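Local coordinates for protein endo-1,4-beta-xylanase (Pseudoalteromonas haloplanktis, PDB 1H12) that hydrolyses internal beta-1,4 linkages of xylan as a cold-adapted family 8 glycoside hydrolase and may also act on beta-1,4-linked glucans, at residues Q80-M84 with L99-A103; L153-S157 with Y168-I173. One frame throughout, in Å; residues are numbered along the deposited sequence.

Interaction 1: Q80-M84 with L99-A103; sequences QSWGM and LWRFA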
loop_
_atom_site.group_PDB
_atom_site.type_symbol
_atom_site.label_atom_id
_atom_site.label_comp_id
_atom_site.label_asym_id
_atom_site.label_seq_id
_atom_site.Cartn_x
_atom_site.Cartn_y
_atom_site.Cartn_z
ATOM N N GLN A 80 -7.007 -7.131 0.720
ATOM C CA GLN A 80 -7.669 -7.662 -0.476
ATOM C C GLN A 80 -7.082 -7.009 -1.731
ATOM O O GLN A 80 -6.733 -7.685 -2.709
ATOM C CB GLN A 80 -9.154 -7.448 -0.375
ATOM C CG GLN A 80 -9.989 -8.274 -1.365
ATOM C CD GLN A 80 -10.168 -9.741 -0.852
ATOM O OE1 GLN A 80 -10.896 -10.470 -1.663
ATOM N NE2 GLN A 80 -9.623 -10.107 0.122
ATOM N N SER A 81 -7.004 -5.664 -1.705
ATOM C CA SER A 81 -6.535 -4.909 -2.836
ATOM C C SER A 81 -5.051 -5.105 -3.100
ATOM O O SER A 81 -4.610 -5.149 -4.261
ATOM C CB SER A 81 -6.879 -3.429 -2.623
ATOM O OG SER A 81 -6.045 -2.811 -1.648
ATOM N N TRP A 82 -4.266 -5.260 -2.052
ATOM C CA TRP A 82 -2.852 -5.565 -2.164
ATOM C C TRP A 82 -2.665 -6.929 -2.786
ATOM O O TRP A 82 -1.783 -7.123 -3.654
ATOM C CB TRP A 82 -2.147 -5.459 -0.817
ATOM C CG TRP A 82 -2.129 -4.098 -0.219
ATOM C CD1 TRP A 82 -2.220 -2.909 -0.874
ATOM C CD2 TRP A 82 -2.024 -3.772 1.171
ATOM N NE1 TRP A 82 -2.171 -1.873 0.031
ATOM C CE2 TRP A 82 -2.052 -2.365 1.277
ATOM C CE3 TRP A 82 -1.958 -4.519 2.350
ATOM C CZ2 TRP A 82 -1.997 -1.705 2.491
ATOM C CZ3 TRP A 82 -1.911 -3.872 3.554
ATOM C CH2 TRP A 82 -1.910 -2.477 3.615
ATOM N N GLY A 83 -3.481 -7.899 -2.382
ATOM C CA GLY A 83 -3.397 -9.233 -2.969
ATOM C C GLY A 83 -3.727 -9.245 -4.450
ATOM O O GLY A 83 -3.069 -9.922 -5.229
ATOM N N MET A 84 -4.751 -8.493 -4.847
ATOM C CA MET A 84 -5.047 -8.355 -6.271
ATOM C C MET A 84 -3.888 -7.726 -7.033
ATOM O O MET A 84 -3.558 -8.124 -8.159
ATOM C CB MET A 84 -6.318 -7.512 -6.467
ATOM C CG MET A 84 -7.609 -8.264 -6.131
ATOM S SD MET A 84 -9.038 -7.195 -5.984
ATOM C CE MET A 84 -9.037 -6.403 -7.604
ATOM N N LEU A 99 -10.273 -13.043 -5.751
ATOM C CA LEU A 99 -10.264 -11.942 -4.799
ATOM C C LEU A 99 -11.219 -10.835 -5.222
ATOM O O LEU A 99 -11.927 -10.263 -4.381
ATOM C CB LEU A 99 -8.840 -11.362 -4.664
ATOM C CG LEU A 99 -7.814 -12.265 -3.979
ATOM C CD1 LEU A 99 -6.465 -11.570 -4.034
ATOM C CD2 LEU A 99 -8.185 -12.578 -2.541
ATOM N N TRP A 100 -11.236 -10.466 -6.494
ATOM C CA TRP A 100 -12.098 -9.377 -6.950
ATOM C C TRP A 100 -13.579 -9.770 -6.827
ATOM O O TRP A 100 -14.411 -8.970 -6.413
ATOM C CB TRP A 100 -11.733 -8.938 -8.373
ATOM C CG TRP A 100 -12.583 -7.855 -8.915
ATOM C CD1 TRP A 100 -13.242 -7.882 -10.089
ATOM C CD2 TRP A 100 -12.954 -6.607 -8.281
ATOM N NE1 TRP A 100 -13.997 -6.749 -10.245
ATOM C CE2 TRP A 100 -13.826 -5.952 -9.143
ATOM C CE3 TRP A 100 -12.632 -5.960 -7.069
ATOM C CZ2 TRP A 100 -14.446 -4.749 -8.792
ATOM C CZ3 TRP A 100 -13.216 -4.773 -6.749
ATOM C CH2 TRP A 100 -14.134 -4.165 -7.595
ATOM N N ARG A 101 -13.887 -11.051 -7.113
ATOM C CA ARG A 101 -15.248 -11.490 -6.972
ATOM C C ARG A 101 -15.738 -11.287 -5.551
ATOM O O ARG A 101 -16.884 -10.872 -5.297
ATOM C CB ARG A 101 -15.365 -12.969 -7.367
ATOM C CG ARG A 101 -16.798 -13.433 -7.640
ATOM C CD ARG A 101 -16.933 -14.945 -7.873
ATOM N NE ARG A 101 -16.002 -15.375 -8.906
ATOM C CZ ARG A 101 -14.850 -16.013 -8.709
ATOM N NH1 ARG A 101 -14.565 -16.600 -7.556
ATOM N NH2 ARG A 101 -13.977 -16.102 -9.719
ATOM N N PHE A 102 -14.879 -11.620 -4.577
ATOM C CA PHE A 102 -15.221 -11.434 -3.167
ATOM C C PHE A 102 -15.445 -9.984 -2.836
ATOM O O PHE A 102 -16.394 -9.604 -2.142
ATOM C CB PHE A 102 -14.085 -11.992 -2.313
ATOM C CG PHE A 102 -14.349 -11.937 -0.826
ATOM C CD1 PHE A 102 -14.115 -10.769 -0.084
ATOM C CD2 PHE A 102 -14.839 -13.050 -0.173
ATOM C CE1 PHE A 102 -14.400 -10.734 1.243
ATOM C CE2 PHE A 102 -15.112 -12.990 1.189
ATOM C CZ PHE A 102 -14.900 -11.836 1.876
ATOM N N ALA A 103 -14.550 -9.128 -3.287
ATOM C CA ALA A 103 -14.632 -7.697 -2.960
ATOM C C ALA A 103 -15.944 -7.120 -3.502
ATOM O O ALA A 103 -16.666 -6.421 -2.772
ATOM C CB ALA A 103 -13.441 -6.952 -3.548
#
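Two consecutive helices, 77-89 and 93-107, run roughly antiparallel here, with 152° between the N-to-C directions of the two short segments and 10.0 Å between their axes at closest approach. Leu-99 packs against the backbone of helix 77-89. With chi1 m and chi2 t, a relaxed leucine rotamer on a helix, it extends toward the other backbone, where its CD1 lies 3.6 Å from Gly-83 C and also 3.6 Å from Met-84 N. Glycine suits this spot because an ideal CB on Gly-83 would come within 3.1 Å of Leu-99 CD1, too close for two carbons. Met-84 starts sideways from its helix, yet its flexible chain (m, t, p) curls round: Met-84 CG packs 3.6 Å from Leu-99 CB, and the final p turn sets Met-84 CE 3.7 Å from Trp-100 CE3. The sulfur completes a Met-aromatic contact, with Met-84 SD 5.2 Å from the centroid of the Trp-100 six-membered ring. The indole nitrogen of Trp-100 is probably hydrogen-bonded to Asp-171. Gln-80 CG approaches Ala-103 CB to 4.3 Å; the small alanine lets the long side chain lie close to its helix. Both helices are embedded on several sides: Gln-80 and Leu-99 rest on Ile-64, and Phe-102 on Ala-61, of strand 58-66, Met-84 and Trp-100 meet Phe-149 and Leu-153 of helix 143-160, and Trp-82 points away to pack against helix 379-392.

Interaction 2: L153-S157 with Y168-I173; sequences LLNAS and YYNDAI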
loop_
_atom_site.group_PDB
_atom_site.type_symbol
_atom_site.label_atom_id
_atom_site.label_comp_id
_atom_site.label_asym_id
_atom_site.label_seq_id
_atom_site.Cartn_x
_atom_site.Cartn_y
_atom_site.Cartn_z
ATOM N N LEU A 153 -7.283 -3.217 -11.092
ATOM C CA LEU A 153 -8.266 -3.462 -12.137
ATOM C C LEU A 153 -7.839 -2.881 -13.489
ATOM O O LEU A 153 -8.034 -3.508 -14.543
ATOM C CB LEU A 153 -9.629 -2.951 -11.705
ATOM C CG LEU A 153 -10.302 -3.772 -10.604
ATOM C CD1 LEU A 153 -11.384 -2.938 -9.934
ATOM C CD2 LEU A 153 -10.881 -5.077 -11.137
ATOM N N LEU A 154 -7.259 -1.675 -13.482
ATOM C CA LEU A 154 -6.777 -1.110 -14.730
ATOM C C LEU A 154 -5.692 -1.958 -15.324
ATOM O O LEU A 154 -5.636 -2.164 -16.554
ATOM C CB LEU A 154 -6.261 0.314 -14.515
ATOM C CG LEU A 154 -7.314 1.406 -14.334
ATOM C CD1 LEU A 154 -6.624 2.681 -13.915
ATOM C CD2 LEU A 154 -8.149 1.606 -15.601
ATOM N N ASN A 155 -4.790 -2.474 -14.486
ATOM C CA ASN A 155 -3.733 -3.357 -14.966
ATOM C C ASN A 155 -4.282 -4.688 -15.482
ATOM O O ASN A 155 -3.808 -5.203 -16.477
ATOM C CB ASN A 155 -2.689 -3.558 -13.882
ATOM C CG ASN A 155 -1.727 -2.386 -13.753
ATOM O OD1 ASN A 155 -1.935 -1.523 -12.768
ATOM N ND2 ASN A 155 -0.803 -2.289 -14.581
ATOM N N ALA A 156 -5.296 -5.234 -14.789
ATOM C CA ALA A 156 -5.925 -6.490 -15.239
ATOM C C ALA A 156 -6.548 -6.291 -16.612
ATOM O O ALA A 156 -6.382 -7.154 -17.501
ATOM C CB ALA A 156 -6.949 -6.903 -14.212
ATOM N N SER A 157 -7.252 -5.189 -16.815
ATOM C CA SER A 157 -7.778 -4.885 -18.137
ATOM C C SER A 157 -6.677 -4.891 -19.178
ATOM O O SER A 157 -6.838 -5.477 -20.264
ATOM C CB SER A 157 -8.421 -3.497 -18.092
ATOM O OG SER A 157 -8.770 -3.058 -19.402
ATOM N N TYR A 168 -12.900 -5.739 -16.384
ATOM C CA TYR A 168 -12.020 -5.090 -15.469
ATOM C C TYR A 168 -12.011 -3.598 -15.673
ATOM O O TYR A 168 -11.942 -2.817 -14.699
ATOM C CB TYR A 168 -10.602 -5.607 -15.580
ATOM C CG TYR A 168 -10.397 -7.094 -15.426
ATOM C CD1 TYR A 168 -10.564 -7.746 -14.190
ATOM C CD2 TYR A 168 -10.006 -7.858 -16.499
ATOM C CE1 TYR A 168 -10.319 -9.082 -14.057
ATOM C CE2 TYR A 168 -9.759 -9.216 -16.363
ATOM C CZ TYR A 168 -9.929 -9.830 -15.151
ATOM O OH TYR A 168 -9.701 -11.191 -15.052
ATOM N N TYR A 169 -11.991 -3.158 -16.930
ATOM C CA TYR A 169 -11.892 -1.746 -17.229
ATOM C C TYR A 169 -13.100 -1.004 -16.695
ATOM O O TYR A 169 -12.971 0.041 -16.046
ATOM C CB TYR A 169 -11.729 -1.524 -18.737
ATOM C CG TYR A 169 -11.421 -0.072 -19.044
ATOM C CD1 TYR A 169 -10.181 0.451 -18.803
ATOM C CD2 TYR A 169 -12.395 0.790 -19.500
ATOM C CE1 TYR A 169 -9.907 1.808 -19.008
ATOM C CE2 TYR A 169 -12.160 2.110 -19.707
ATOM C CZ TYR A 169 -10.892 2.626 -19.468
ATOM O OH TYR A 169 -10.678 3.985 -19.667
ATOM N N ASN A 170 -14.314 -1.501 -16.980
ATOM C CA ASN A 170 -15.481 -0.845 -16.481
ATOM C C ASN A 170 -15.490 -0.823 -14.946
ATOM O O ASN A 170 -15.887 0.177 -14.324
ATOM C CB ASN A 170 -16.777 -1.542 -16.956
ATOM N N ASP A 171 -15.069 -1.933 -14.336
ATOM C CA ASP A 171 -14.989 -1.972 -12.886
ATOM C C ASP A 171 -13.989 -0.926 -12.369
ATOM O O ASP A 171 -14.222 -0.286 -11.338
ATOM C CB ASP A 171 -14.647 -3.355 -12.387
ATOM C CG ASP A 171 -15.756 -4.366 -12.533
ATOM O OD1 ASP A 171 -16.900 -3.964 -12.792
ATOM O OD2 ASP A 171 -15.516 -5.573 -12.396
ATOM N N ALA A 172 -12.874 -0.754 -13.073
ATOM C CA ALA A 172 -11.873 0.212 -12.650
ATOM C C ALA A 172 -12.395 1.646 -12.755
ATOM O O ALA A 172 -12.152 2.460 -11.855
ATOM C CB ALA A 172 -10.638 0.108 -13.519
ATOM N N ILE A 173 -13.079 1.987 -13.846
ATOM C CA ILE A 173 -13.593 3.323 -14.018
ATOM C C ILE A 173 -14.665 3.614 -12.972
ATOM O O ILE A 173 -14.730 4.715 -12.436
ATOM C CB ILE A 173 -14.095 3.584 -15.451
ATOM C CG1 ILE A 173 -12.924 3.390 -16.443
ATOM C CG2 ILE A 173 -14.788 4.906 -15.575
ATOM C CD1 ILE A 173 -11.778 4.191 -16.213
#
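Apolar packing does most of the work between these antiparallel segments, whose axes come as close as 7.8 Å at an angle of 158°. Small residues permit that approach: Ala-172 CB sits 3.7 Å from Leu-153 CB and 3.6 Å from Leu-154 CD2, so one methyl is held by two leucines. Although Leu-154 leaves its helix pointing away, its end swings back, and Leu-154 CD2 also reaches Tyr-169 CE1 at 3.8 Å. One contact is a CH-pi interaction: Ala-156 CB lies over the face of the Tyr-168 ring, 3.7 Å from its centroid, while Leu-153 CD2 flanks the ring edge, 4.1 Å from Tyr-168 CD1. A methyl is short enough to let the ring lie close against the helix. No hydrogen bond joins the two segments. Their polar groups have partners outside them: the hydroxyl of Tyr-168 bonds to Asp-97, that of Tyr-169 to the backbone of Asn-215, and Ser-157 to Asn-162 in the connecting loop, although Ser-157 OG also touches Tyr-169 CB at 3.4 Å. Helices 143-160 and 168-182, joined by a short loop, form a helical hairpin, the repeating unit of the (alpha/alpha)6 barrel characteristic of glycoside hydrolase family 8.

Interactions 1 and 2 belong to successive antiparallel helix pairs, and their centres are 13 Å apart. Trp-100 connects them: its NE1 is 2.9 Å from Asp-171 OD2, a probable hydrogen bond, and 3.6 Å from Leu-153 CD2, so one indole touches both segments of interaction 2. Met-84 CE adds a 4.2 Å packing contact with Leu-153 CG, making the two interfaces one continuous patch of core. Neither contact supplies a residue to the xylose pocket, made by Gln-327, Gly-341, Glu-342, Tyr-378 and Asn-382. One link towards the pocket is Trp-82 of segment 80-84, which points away from interaction 1 and packs on helix 379-392, the helix that carries Asn-382.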